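Local coordinates for protein flavodoxin (Bacillus cereus, PDB 6FSG) that binds flavin mononucleotide and probably serves as a low-potential electron donor to a number of redox enzymes, at residues 4-9 with 66-71; 51-56 with 86-91; 100-105 with 120-125. One frame throughout, in Å; residues are numbered along the deposited sequence.

Interaction 1. Residues 4-9 with 66-71. With FMN (flavin mononucleotide), chain B.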
loop_
_atom_site.group_PDB
_atom_site.type_symbol
_atom_site.label_atom_id
_atom_site.label_comp_id
_atom_site.label_asym_id
_atom_site.label_seq_id
_atom_site.Cartn_x
_atom_site.Cartn_y
_atom_site.Cartn_z
ATOM N N VAL A 4 0.425 0.419 9.952
ATOM C CA VAL A 4 -0.742 1.025 9.325
ATOM C C VAL A 4 -0.780 0.645 7.853
ATOM O O VAL A 4 0.258 0.587 7.181
ATOM C CB VAL A 4 -0.767 2.561 9.518
ATOM C CG1 VAL A 4 0.401 3.246 8.808
ATOM C CG2 VAL A 4 -2.124 3.145 9.073
ATOM N N MET A 5 -1.988 0.383 7.358
ATOM C CA MET A 5 -2.243 0.152 5.943
ATOM C C MET A 5 -3.320 1.132 5.499
ATOM O O MET A 5 -4.384 1.212 6.118
ATOM C CB MET A 5 -2.731 -1.283 5.690
ATOM C CG MET A 5 -3.045 -1.593 4.231
ATOM S SD MET A 5 -3.772 -3.210 3.923
ATOM C CE MET A 5 -2.367 -4.290 4.180
ATOM N N ILE A 6 -3.063 1.850 4.413
ATOM C CA ILE A 6 -4.061 2.730 3.819
ATOM C C ILE A 6 -4.261 2.306 2.379
ATOM O O ILE A 6 -3.312 2.312 1.585
ATOM C CB ILE A 6 -3.673 4.211 3.919
ATOM C CG1 ILE A 6 -3.580 4.596 5.396
ATOM C CG2 ILE A 6 -4.685 5.076 3.169
ATOM C CD1 ILE A 6 -3.023 5.953 5.629
ATOM N N PHE A 7 -5.491 1.951 2.036
ATOM C CA PHE A 7 -5.796 1.430 0.708
ATOM C C PHE A 7 -6.934 2.203 0.049
ATOM O O PHE A 7 -7.784 2.809 0.712
ATOM C CB PHE A 7 -6.137 -0.077 0.725
ATOM C CG PHE A 7 -7.512 -0.358 1.231
ATOM C CD1 PHE A 7 -7.757 -0.468 2.592
ATOM C CD2 PHE A 7 -8.578 -0.457 0.351
ATOM C CE1 PHE A 7 -9.048 -0.685 3.069
ATOM C CE2 PHE A 7 -9.857 -0.682 0.814
ATOM C CZ PHE A 7 -10.098 -0.796 2.173
ATOM N N ALA A 8 -6.929 2.152 -1.285
ATOM C CA ALA A 8 -8.012 2.658 -2.114
ATOM C C ALA A 8 -8.547 1.528 -2.977
ATOM O O ALA A 8 -7.766 0.782 -3.577
ATOM C CB ALA A 8 -7.514 3.761 -3.038
ATOM N N SER A 9 -9.872 1.406 -3.039
ATOM C CA SER A 9 -10.509 0.397 -3.878
ATOM C C SER A 9 -11.883 0.892 -4.309
ATOM O O SER A 9 -12.718 1.241 -3.466
ATOM C CB SER A 9 -10.640 -0.941 -3.143
ATOM O OG SER A 9 -11.021 -1.987 -4.021
ATOM N N ASP A 66 -8.432 9.497 -7.423
ATOM C CA ASP A 66 -8.804 10.845 -7.005
ATOM C C ASP A 66 -8.752 11.000 -5.488
ATOM O O ASP A 66 -8.301 12.031 -4.979
ATOM C CB ASP A 66 -10.214 11.188 -7.502
ATOM C CG ASP A 66 -10.275 11.454 -8.996
ATOM O OD1 ASP A 66 -9.222 11.623 -9.643
ATOM O OD2 ASP A 66 -11.400 11.494 -9.527
ATOM N N ASP A 67 -9.213 9.988 -4.748
ATOM C CA ASP A 67 -9.313 10.118 -3.300
ATOM C C ASP A 67 -7.959 10.113 -2.600
ATOM O O ASP A 67 -7.907 10.476 -1.419
ATOM C CB ASP A 67 -10.200 9.019 -2.709
ATOM C CG ASP A 67 -11.643 9.118 -3.167
ATOM O OD1 ASP A 67 -12.117 10.242 -3.435
ATOM O OD2 ASP A 67 -12.304 8.060 -3.253
ATOM N N PHE A 68 -6.873 9.733 -3.291
ATOM C CA PHE A 68 -5.520 9.766 -2.735
ATOM C C PHE A 68 -4.818 11.114 -2.937
ATOM O O PHE A 68 -3.746 11.324 -2.356
ATOM C CB PHE A 68 -4.649 8.642 -3.353
ATOM C CG PHE A 68 -4.218 7.565 -2.377
ATOM C CD1 PHE A 68 -3.398 7.876 -1.309
ATOM C CD2 PHE A 68 -4.616 6.243 -2.552
ATOM C CE1 PHE A 68 -3.002 6.889 -0.414
ATOM C CE2 PHE A 68 -4.221 5.259 -1.669
ATOM C CZ PHE A 68 -3.407 5.574 -0.606
ATOM N N LEU A 69 -5.387 12.038 -3.724
ATOM C CA LEU A 69 -4.626 13.216 -4.152
ATOM C C LEU A 69 -4.284 14.147 -2.983
ATOM O O LEU A 69 -3.147 14.631 -2.879
ATOM C CB LEU A 69 -5.379 13.955 -5.267
ATOM C CG LEU A 69 -5.511 13.190 -6.591
ATOM C CD1 LEU A 69 -6.417 13.925 -7.565
ATOM C CD2 LEU A 69 -4.139 12.945 -7.209
ATOM N N ASP A 70 -5.244 14.425 -2.095
ATOM C CA ASP A 70 -4.945 15.307 -0.969
ATOM C C ASP A 70 -3.915 14.674 -0.041
ATOM O O ASP A 70 -2.984 15.345 0.415
ATOM C CB ASP A 70 -6.208 15.663 -0.188
ATOM C CG ASP A 70 -7.136 16.590 -0.953
ATOM O OD1 ASP A 70 -6.702 17.218 -1.947
ATOM O OD2 ASP A 70 -8.307 16.707 -0.533
ATOM N N PHE A 71 -4.069 13.379 0.249
ATOM C CA PHE A 71 -3.109 12.661 1.088
ATOM C C PHE A 71 -1.713 12.707 0.479
ATOM O O PHE A 71 -0.722 12.955 1.179
ATOM C CB PHE A 71 -3.608 11.221 1.210
ATOM C CG PHE A 71 -2.828 10.339 2.155
ATOM C CD1 PHE A 71 -1.650 9.712 1.744
ATOM C CD2 PHE A 71 -3.311 10.074 3.429
ATOM C CE1 PHE A 71 -0.960 8.860 2.592
ATOM C CE2 PHE A 71 -2.632 9.218 4.273
ATOM C CZ PHE A 71 -1.444 8.619 3.859
HETATM N N1 FMN B . -5.246 0.506 -14.600
HETATM C C2 FMN B . -3.918 0.634 -14.874
HETATM O O2 FMN B . -3.201 -0.301 -14.527
HETATM N N3 FMN B . -3.435 1.797 -15.460
HETATM C C4 FMN B . -4.257 2.875 -15.738
HETATM O O4 FMN B . -3.748 3.897 -16.253
HETATM C C4A FMN B . -5.632 2.729 -15.434
HETATM N N5 FMN B . -6.563 3.730 -15.667
HETATM C C5A FMN B . -7.904 3.548 -15.346
HETATM C C6 FMN B . -8.853 4.540 -15.629
HETATM C C7 FMN B . -10.211 4.344 -15.360
HETATM C C7M FMN B . -11.215 5.437 -15.659
HETATM C C8 FMN B . -10.608 3.103 -14.843
HETATM C C8M FMN B . -12.048 2.798 -14.546
HETATM C C9 FMN B . -9.673 2.101 -14.603
HETATM C C9A FMN B . -8.329 2.316 -14.850
HETATM N N10 FMN B . -7.420 1.318 -14.561
HETATM C C10 FMN B . -6.097 1.530 -14.878
HETATM C "C1'" FMN B . -7.855 -0.041 -14.054
HETATM C "C2'" FMN B . -8.107 -0.196 -12.560
HETATM O "O2'" FMN B . -6.979 0.201 -11.824
HETATM C "C3'" FMN B . -8.414 -1.682 -12.321
HETATM O "O3'" FMN B . -9.724 -1.934 -12.762
HETATM C "C4'" FMN B . -8.319 -2.153 -10.863
HETATM O "O4'" FMN B . -8.625 -3.542 -10.754
HETATM C "C5'" FMN B . -9.264 -1.391 -9.946
HETATM O "O5'" FMN B . -8.936 -1.786 -8.626
HETATM P P FMN B . -10.109 -1.715 -7.573
HETATM O O1P FMN B . -9.480 -1.855 -6.215
HETATM O O2P FMN B . -11.023 -2.871 -7.825
HETATM O O3P FMN B . -10.815 -0.398 -7.763
#
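Ile6 and Ala8, on the same side of the first sheet strand, meet the rings of Phe68 and Phe71, and no hydrogen bond joins the two segments. Aliphatic-to-aromatic packing does most of the work. The methyl CB of Ala8 comes within 3.8 Å of Phe68 CD2, while Ile6 CG2 lies 4.0 Å from CZ at the far end of the same ring. Ile6 and Phe71 reach toward each other tip to tip. With CG anti to the backbone N (chi1 -174°), Phe71 brings its outer ring carbons CE2 and CZ to Ile6 CD1, each at 3.6 Å. Ile6 is modelled in two conformers, and its side-chain contacts described here belong to one of them.

A second kind of contact is polar against aromatic: the carbonyl O of Ile6 sits at the edge of the Phe68 ring, near its plane, 3.9 Å from CZ.

The third kind involves the cofactor. Ser9, where the strand gives way to the phosphate-binding loop leading into helix 13-26, donates from OG to FMN O1P at 2.7 Å, and the same OG is hydrogen-bonded to the backbone N of Glu15.

The chemistry therefore divides along the chain: buried, nondirectional packing seats residues 66-71 on the sheet, while directional bonding to the phosphate begins at Ser9.

Interaction 2. Residues 51-56 with 86-91. With FMN (flavin mononucleotide), chain B.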
loop_
_atom_site.group_PDB
_atom_site.type_symbol
_atom_site.label_atom_id
_atom_site.label_comp_id
_atom_site.label_asym_id
_atom_site.label_seq_id
_atom_site.Cartn_x
_atom_site.Cartn_y
_atom_site.Cartn_z
ATOM N N GLY A 51 5.676 0.603 10.578
ATOM C CA GLY A 51 5.657 0.125 9.213
ATOM C C GLY A 51 4.398 0.624 8.543
ATOM O O GLY A 51 3.356 0.794 9.181
ATOM N N ILE A 52 4.512 0.859 7.239
ATOM C CA ILE A 52 3.478 1.501 6.441
ATOM C C ILE A 52 3.269 0.692 5.172
ATOM O O ILE A 52 4.227 0.436 4.438
ATOM C CB ILE A 52 3.903 2.931 6.049
ATOM C CG1 ILE A 52 4.099 3.813 7.287
ATOM C CG2 ILE A 52 2.897 3.507 5.084
ATOM C CD1 ILE A 52 4.919 5.059 7.002
ATOM N N ILE A 53 2.025 0.336 4.879
ATOM C CA ILE A 53 1.699 -0.329 3.622
ATOM C C ILE A 53 0.608 0.475 2.930
ATOM O O ILE A 53 -0.434 0.755 3.529
ATOM C CB ILE A 53 1.247 -1.788 3.841
ATOM C CG1 ILE A 53 2.290 -2.591 4.621
ATOM C CG2 ILE A 53 0.961 -2.449 2.502
ATOM C CD1 ILE A 53 1.843 -4.006 4.989
ATOM N N LEU A 54 0.844 0.851 1.677
ATOM C CA LEU A 54 -0.154 1.563 0.888
ATOM C C LEU A 54 -0.649 0.675 -0.245
ATOM O O LEU A 54 0.128 -0.066 -0.848
ATOM C CB LEU A 54 0.407 2.869 0.310
ATOM C CG LEU A 54 1.055 3.817 1.326
ATOM C CD1 LEU A 54 1.587 5.077 0.636
ATOM C CD2 LEU A 54 0.101 4.198 2.457
ATOM N N GLY A 55 -1.948 0.747 -0.523
ATOM C CA GLY A 55 -2.531 0.001 -1.619
ATOM C C GLY A 55 -3.353 0.910 -2.509
ATOM O O GLY A 55 -4.164 1.696 -2.007
ATOM N N ALA A 56 -3.187 0.812 -3.829
ATOM C CA ALA A 56 -3.943 1.694 -4.709
ATOM C C ALA A 56 -4.072 1.109 -6.107
ATOM O O ALA A 56 -3.089 0.619 -6.673
ATOM C CB ALA A 56 -3.304 3.092 -4.824
ATOM N N ALA A 86 5.956 -0.559 2.077
ATOM C CA ALA A 86 5.722 -1.344 0.872
ATOM C C ALA A 86 4.391 -0.917 0.265
ATOM O O ALA A 86 3.550 -0.319 0.942
ATOM C CB ALA A 86 5.703 -2.841 1.196
ATOM N N VAL A 87 4.194 -1.258 -1.014
ATOM C CA VAL A 87 3.018 -0.831 -1.775
ATOM C C VAL A 87 2.518 -1.962 -2.666
ATOM O O VAL A 87 3.309 -2.712 -3.246
ATOM C CB VAL A 87 3.365 0.406 -2.630
ATOM C CG1 VAL A 87 2.163 0.951 -3.370
ATOM C CG2 VAL A 87 3.951 1.516 -1.772
ATOM N N PHE A 88 1.188 -2.044 -2.808
ATOM C CA PHE A 88 0.523 -3.030 -3.655
ATOM C C PHE A 88 -0.646 -2.369 -4.385
ATOM O O PHE A 88 -1.084 -1.269 -4.030
ATOM C CB PHE A 88 -0.009 -4.232 -2.846
ATOM C CG PHE A 88 -1.110 -3.877 -1.877
ATOM C CD1 PHE A 88 -0.813 -3.445 -0.592
ATOM C CD2 PHE A 88 -2.441 -3.998 -2.241
ATOM C CE1 PHE A 88 -1.825 -3.114 0.295
ATOM C CE2 PHE A 88 -3.451 -3.671 -1.352
ATOM C CZ PHE A 88 -3.144 -3.224 -0.095
ATOM N N GLY A 89 -1.170 -3.049 -5.403
ATOM C CA GLY A 89 -2.384 -2.573 -6.058
ATOM C C GLY A 89 -2.874 -3.522 -7.133
ATOM O O GLY A 89 -2.120 -4.345 -7.657
ATOM N N SER A 90 -4.163 -3.390 -7.454
ATOM C CA SER A 90 -4.739 -4.046 -8.627
ATOM C C SER A 90 -4.618 -3.117 -9.835
ATOM O O SER A 90 -4.600 -1.892 -9.694
ATOM C CB SER A 90 -6.200 -4.437 -8.396
ATOM O OG SER A 90 -6.736 -5.080 -9.546
ATOM N N CYS A 91 -4.513 -3.737 -11.023
ATOM C CA CYS A 91 -4.000 -3.136 -12.254
ATOM C C CYS A 91 -4.802 -3.679 -13.438
ATOM O O CYS A 91 -5.582 -4.624 -13.305
ATOM C CB CYS A 91 -2.504 -3.466 -12.438
ATOM S SG CYS A 91 -1.461 -3.057 -11.000
HETATM N N1 FMN B . -5.246 0.506 -14.600
HETATM C C2 FMN B . -3.918 0.634 -14.874
HETATM O O2 FMN B . -3.201 -0.301 -14.527
HETATM N N3 FMN B . -3.435 1.797 -15.460
HETATM C C4 FMN B . -4.257 2.875 -15.738
HETATM O O4 FMN B . -3.748 3.897 -16.253
HETATM C C4A FMN B . -5.632 2.729 -15.434
HETATM N N5 FMN B . -6.563 3.730 -15.667
HETATM C C5A FMN B . -7.904 3.548 -15.346
HETATM C C6 FMN B . -8.853 4.540 -15.629
HETATM C C7 FMN B . -10.211 4.344 -15.360
HETATM C C7M FMN B . -11.215 5.437 -15.659
HETATM C C8 FMN B . -10.608 3.103 -14.843
HETATM C C8M FMN B . -12.048 2.798 -14.546
HETATM C C9 FMN B . -9.673 2.101 -14.603
HETATM C C9A FMN B . -8.329 2.316 -14.850
HETATM N N10 FMN B . -7.420 1.318 -14.561
HETATM C C10 FMN B . -6.097 1.530 -14.878
HETATM C "C1'" FMN B . -7.855 -0.041 -14.054
HETATM C "C2'" FMN B . -8.107 -0.196 -12.560
HETATM O "O2'" FMN B . -6.979 0.201 -11.824
HETATM C "C3'" FMN B . -8.414 -1.682 -12.321
HETATM O "O3'" FMN B . -9.724 -1.934 -12.762
HETATM C "C4'" FMN B . -8.319 -2.153 -10.863
HETATM O "O4'" FMN B . -8.625 -3.542 -10.754
HETATM C "C5'" FMN B . -9.264 -1.391 -9.946
HETATM O "O5'" FMN B . -8.936 -1.786 -8.626
HETATM P P FMN B . -10.109 -1.715 -7.573
HETATM O O1P FMN B . -9.480 -1.855 -6.215
HETATM O O2P FMN B . -11.023 -2.871 -7.825
HETATM O O3P FMN B . -10.815 -0.398 -7.763
HETATM O O HOH W 1 -2.330 0.097 -9.374
#
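Gly55, at the C-terminal end of strand 51-55, meets Phe88 of the neighbouring parallel strand 84-91; the two strands flank helix 69-74 in a beta-alpha-beta unit of the flavodoxin fold. The CA of Gly55 lies over the centre of the Phe88 ring, 3.6 Å from the centroid and 12° off its normal, a CH-pi contact. Phe88 CG stands between the backbone N and the carbonyl carbon (chi1 65°), the crowded position, and the ring beyond it lies over Gly55. Ile53 completes this first shell by crossing the phenyl group at about a right angle and setting CG2 at the ring edge, 3.6 Å from Phe88 CE1.

The backbone fixes this register. Ala86 N donates to Ile52 O, Leu54 N to Ala86 O, Phe88 N to Leu54 O at 3.0 Å, and Ala56 N to Phe88 O, the regular parallel pattern. Leu54 O also takes a CA-H...O contact from Val87 CA, and Val87 CG1 packs at 3.4 Å from the same oxygen.

Farther out, helices 13-26 and 129-144 lie against the side bearing Ile53, Ala86 and Phe88, whereas Val87 on the other side packs against helix 100-111.

At the C-terminal ends the strands reach the cofactor. One water donates to both Ala56 O, at 2.9 Å, and Ser90 O, at 3.0 Å, bridging the two strands beyond their last direct bond. The hydroxyl of Ser90 is a separate site, held twice: OG is hydrogen-bonded to the carbonyl O of Leu125, and it accepts from the ribityl O4' of FMN at 2.7 Å.

Interaction 3. Residues 100-105 with 120-125. With FMN (flavin mononucleotide), chain B.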
loop_
_atom_site.group_PDB
_atom_site.type_symbol
_atom_site.label_atom_id
_atom_site.label_comp_id
_atom_site.label_asym_id
_atom_site.label_seq_id
_atom_site.Cartn_x
_atom_site.Cartn_y
_atom_site.Cartn_z
ATOM N N VAL A 100 0.826 2.119 -12.420
ATOM C CA VAL A 100 1.809 3.138 -12.078
ATOM C C VAL A 100 1.460 3.865 -10.776
ATOM O O VAL A 100 2.336 4.493 -10.186
ATOM C CB VAL A 100 2.133 4.116 -13.229
ATOM C CG1 VAL A 100 2.808 3.383 -14.406
ATOM C CG2 VAL A 100 0.911 4.895 -13.681
ATOM N N ALA A 101 0.219 3.791 -10.284
ATOM C CA ALA A 101 -0.049 4.318 -8.947
ATOM C C ALA A 101 0.855 3.672 -7.898
ATOM O O ALA A 101 1.254 4.325 -6.926
ATOM C CB ALA A 101 -1.510 4.085 -8.571
ATOM N N VAL A 102 1.151 2.378 -8.058
ATOM C CA VAL A 102 2.069 1.693 -7.149
ATOM C C VAL A 102 3.444 2.343 -7.206
ATOM O O VAL A 102 4.047 2.651 -6.170
ATOM C CB VAL A 102 2.119 0.186 -7.479
ATOM C CG1 VAL A 102 3.225 -0.508 -6.710
ATOM C CG2 VAL A 102 0.751 -0.461 -7.202
ATOM N N ASP A 103 3.952 2.574 -8.419
ATOM C CA ASP A 103 5.269 3.176 -8.599
ATOM C C ASP A 103 5.314 4.611 -8.074
ATOM O O ASP A 103 6.323 5.030 -7.491
ATOM C CB ASP A 103 5.616 3.112 -10.084
ATOM C CG ASP A 103 5.642 1.691 -10.607
ATOM O OD1 ASP A 103 6.489 0.906 -10.130
ATOM O OD2 ASP A 103 4.791 1.367 -11.458
ATOM N N ILE A 104 4.226 5.371 -8.255
ATOM C CA ILE A 104 4.153 6.751 -7.766
ATOM C C ILE A 104 4.210 6.785 -6.240
ATOM O O ILE A 104 4.919 7.608 -5.641
ATOM C CB ILE A 104 2.872 7.435 -8.294
ATOM C CG1 ILE A 104 2.960 7.643 -9.813
ATOM C CG2 ILE A 104 2.616 8.762 -7.567
ATOM C CD1 ILE A 104 1.618 7.933 -10.497
ATOM N N LEU A 105 3.439 5.911 -5.585
ATOM C CA LEU A 105 3.439 5.896 -4.123
ATOM C C LEU A 105 4.782 5.427 -3.570
ATOM O O LEU A 105 5.267 5.971 -2.569
ATOM C CB LEU A 105 2.279 5.060 -3.589
ATOM C CG LEU A 105 0.900 5.681 -3.832
ATOM C CD1 LEU A 105 -0.205 4.759 -3.362
ATOM C CD2 LEU A 105 0.763 7.051 -3.177
ATOM N N GLY A 120 7.143 -3.347 -5.601
ATOM C CA GLY A 120 5.704 -3.162 -5.674
ATOM C C GLY A 120 5.015 -4.427 -6.161
ATOM O O GLY A 120 5.486 -5.094 -7.084
ATOM N N LEU A 121 3.877 -4.751 -5.540
ATOM C CA LEU A 121 3.084 -5.923 -5.900
ATOM C C LEU A 121 1.917 -5.475 -6.774
ATOM O O LEU A 121 1.060 -4.701 -6.326
ATOM C CB LEU A 121 2.571 -6.651 -4.654
ATOM C CG LEU A 121 1.582 -7.804 -4.910
ATOM C CD1 LEU A 121 2.151 -8.914 -5.814
ATOM C CD2 LEU A 121 1.053 -8.430 -3.622
ATOM N N LYS A 122 1.885 -5.966 -8.013
ATOM C CA LYS A 122 0.841 -5.635 -8.973
ATOM C C LYS A 122 0.091 -6.899 -9.362
ATOM O O LYS A 122 0.704 -7.880 -9.796
ATOM C CB LYS A 122 1.450 -5.010 -10.228
ATOM C CG LYS A 122 2.084 -3.654 -9.978
ATOM C CD LYS A 122 2.703 -3.092 -11.231
ATOM C CE LYS A 122 3.332 -1.731 -10.980
ATOM N NZ LYS A 122 3.765 -1.053 -12.260
ATOM N N VAL A 123 -1.235 -6.858 -9.251
ATOM C CA VAL A 123 -2.105 -7.970 -9.618
ATOM C C VAL A 123 -3.082 -7.477 -10.675
ATOM O O VAL A 123 -3.608 -6.366 -10.572
ATOM C CB VAL A 123 -2.854 -8.504 -8.376
ATOM C CG1 VAL A 123 -4.023 -9.399 -8.778
ATOM C CG2 VAL A 123 -1.897 -9.259 -7.451
ATOM N N GLU A 124 -3.323 -8.307 -11.690
ATOM C CA GLU A 124 -4.265 -7.988 -12.759
ATOM C C GLU A 124 -5.701 -8.187 -12.283
ATOM O O GLU A 124 -6.107 -9.310 -11.973
ATOM C CB GLU A 124 -3.993 -8.909 -13.950
ATOM C CG GLU A 124 -4.887 -8.705 -15.163
ATOM C CD GLU A 124 -4.386 -7.611 -16.077
ATOM O OE1 GLU A 124 -3.163 -7.347 -16.067
ATOM O OE2 GLU A 124 -5.210 -7.020 -16.813
ATOM N N LEU A 125 -6.474 -7.104 -12.250
ATOM C CA LEU A 125 -7.914 -7.140 -11.936
ATOM C C LEU A 125 -8.154 -7.978 -10.677
ATOM O O LEU A 125 -7.540 -7.709 -9.634
ATOM C CB LEU A 125 -8.693 -7.566 -13.174
ATOM C CG LEU A 125 -8.607 -6.606 -14.354
ATOM C CD1 LEU A 125 -9.381 -7.174 -15.559
ATOM C CD2 LEU A 125 -9.125 -5.227 -13.959
HETATM N N1 FMN B . -5.246 0.506 -14.600
HETATM C C2 FMN B . -3.918 0.634 -14.874
HETATM O O2 FMN B . -3.201 -0.301 -14.527
HETATM N N3 FMN B . -3.435 1.797 -15.460
HETATM C C4 FMN B . -4.257 2.875 -15.738
HETATM O O4 FMN B . -3.748 3.897 -16.253
HETATM C C4A FMN B . -5.632 2.729 -15.434
HETATM N N5 FMN B . -6.563 3.730 -15.667
HETATM C C5A FMN B . -7.904 3.548 -15.346
HETATM C C6 FMN B . -8.853 4.540 -15.629
HETATM C C7 FMN B . -10.211 4.344 -15.360
HETATM C C7M FMN B . -11.215 5.437 -15.659
HETATM C C8 FMN B . -10.608 3.103 -14.843
HETATM C C8M FMN B . -12.048 2.798 -14.546
HETATM C C9 FMN B . -9.673 2.101 -14.603
HETATM C C9A FMN B . -8.329 2.316 -14.850
HETATM N N10 FMN B . -7.420 1.318 -14.561
HETATM C C10 FMN B . -6.097 1.530 -14.878
HETATM C "C1'" FMN B . -7.855 -0.041 -14.054
HETATM C "C2'" FMN B . -8.107 -0.196 -12.560
HETATM O "O2'" FMN B . -6.979 0.201 -11.824
HETATM C "C3'" FMN B . -8.414 -1.682 -12.321
HETATM O "O3'" FMN B . -9.724 -1.934 -12.762
HETATM C "C4'" FMN B . -8.319 -2.153 -10.863
HETATM O "O4'" FMN B . -8.625 -3.542 -10.754
HETATM C "C5'" FMN B . -9.264 -1.391 -9.946
HETATM O "O5'" FMN B . -8.936 -1.786 -8.626
HETATM P P FMN B . -10.109 -1.715 -7.573
HETATM O O1P FMN B . -9.480 -1.855 -6.215
HETATM O O2P FMN B . -11.023 -2.871 -7.825
HETATM O O3P FMN B . -10.815 -0.398 -7.763
#
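The carboxylate of Asp103 is the flat group through which helix 100-111 meets Lys122 of the last sheet strand. Lys122 NZ comes in close to the carboxylate plane and uses the syn lone pair of OD2 at 2.7 Å, while OD1 stays 4.0 Å from the same nitrogen, so the salt bridge rests on one oxygen. Lys122 CE is displaced to one side of that plane, 3.5 Å from OD2. In the lysine CD, CE and NZ all continue anti, an extended chain, and the two side chains cross at about a right angle. Its ammonium group has a second partner in the carbonyl O of Tyr98.

Beneath this polar bond, Val102 points at the strand: CG1 packs 3.8 Å from Gly120 CA, and CB rests 4.2 Å from Lys122 CE. Just beyond the strand, Leu125 CD2 touches the ribityl O3' of FMN at 3.6 Å.

Charge and packing are thus layered, with an ion pair at the surface over apolar contact toward the sheet. Being shared between a carboxylate and a carbonyl, the ammonium probably ties the helix and Tyr98 to the strand electrostatically.

In the fold
Followed from the N terminus, the chain first lays down strand 2-7, and interaction 1 closes a long loop when residues 66-71 return to it. Interaction 2 opens at residue 51, before that loop has closed, and closes at 86-91, so the two contacts cross. They also touch directly, since Ala8 N probably bonds to Gly55 O. Interaction 3 follows in series and closes a shorter loop, the second half of the crossover from strand 84-91 through helix 100-111 to the edge strand 115-124. Together the three tie the inner strands 2-7, 51-55 and 84-91 and that edge strand to one another and to helices 69-74 and 100-111; FMN sits at the C-terminal ends of the strands.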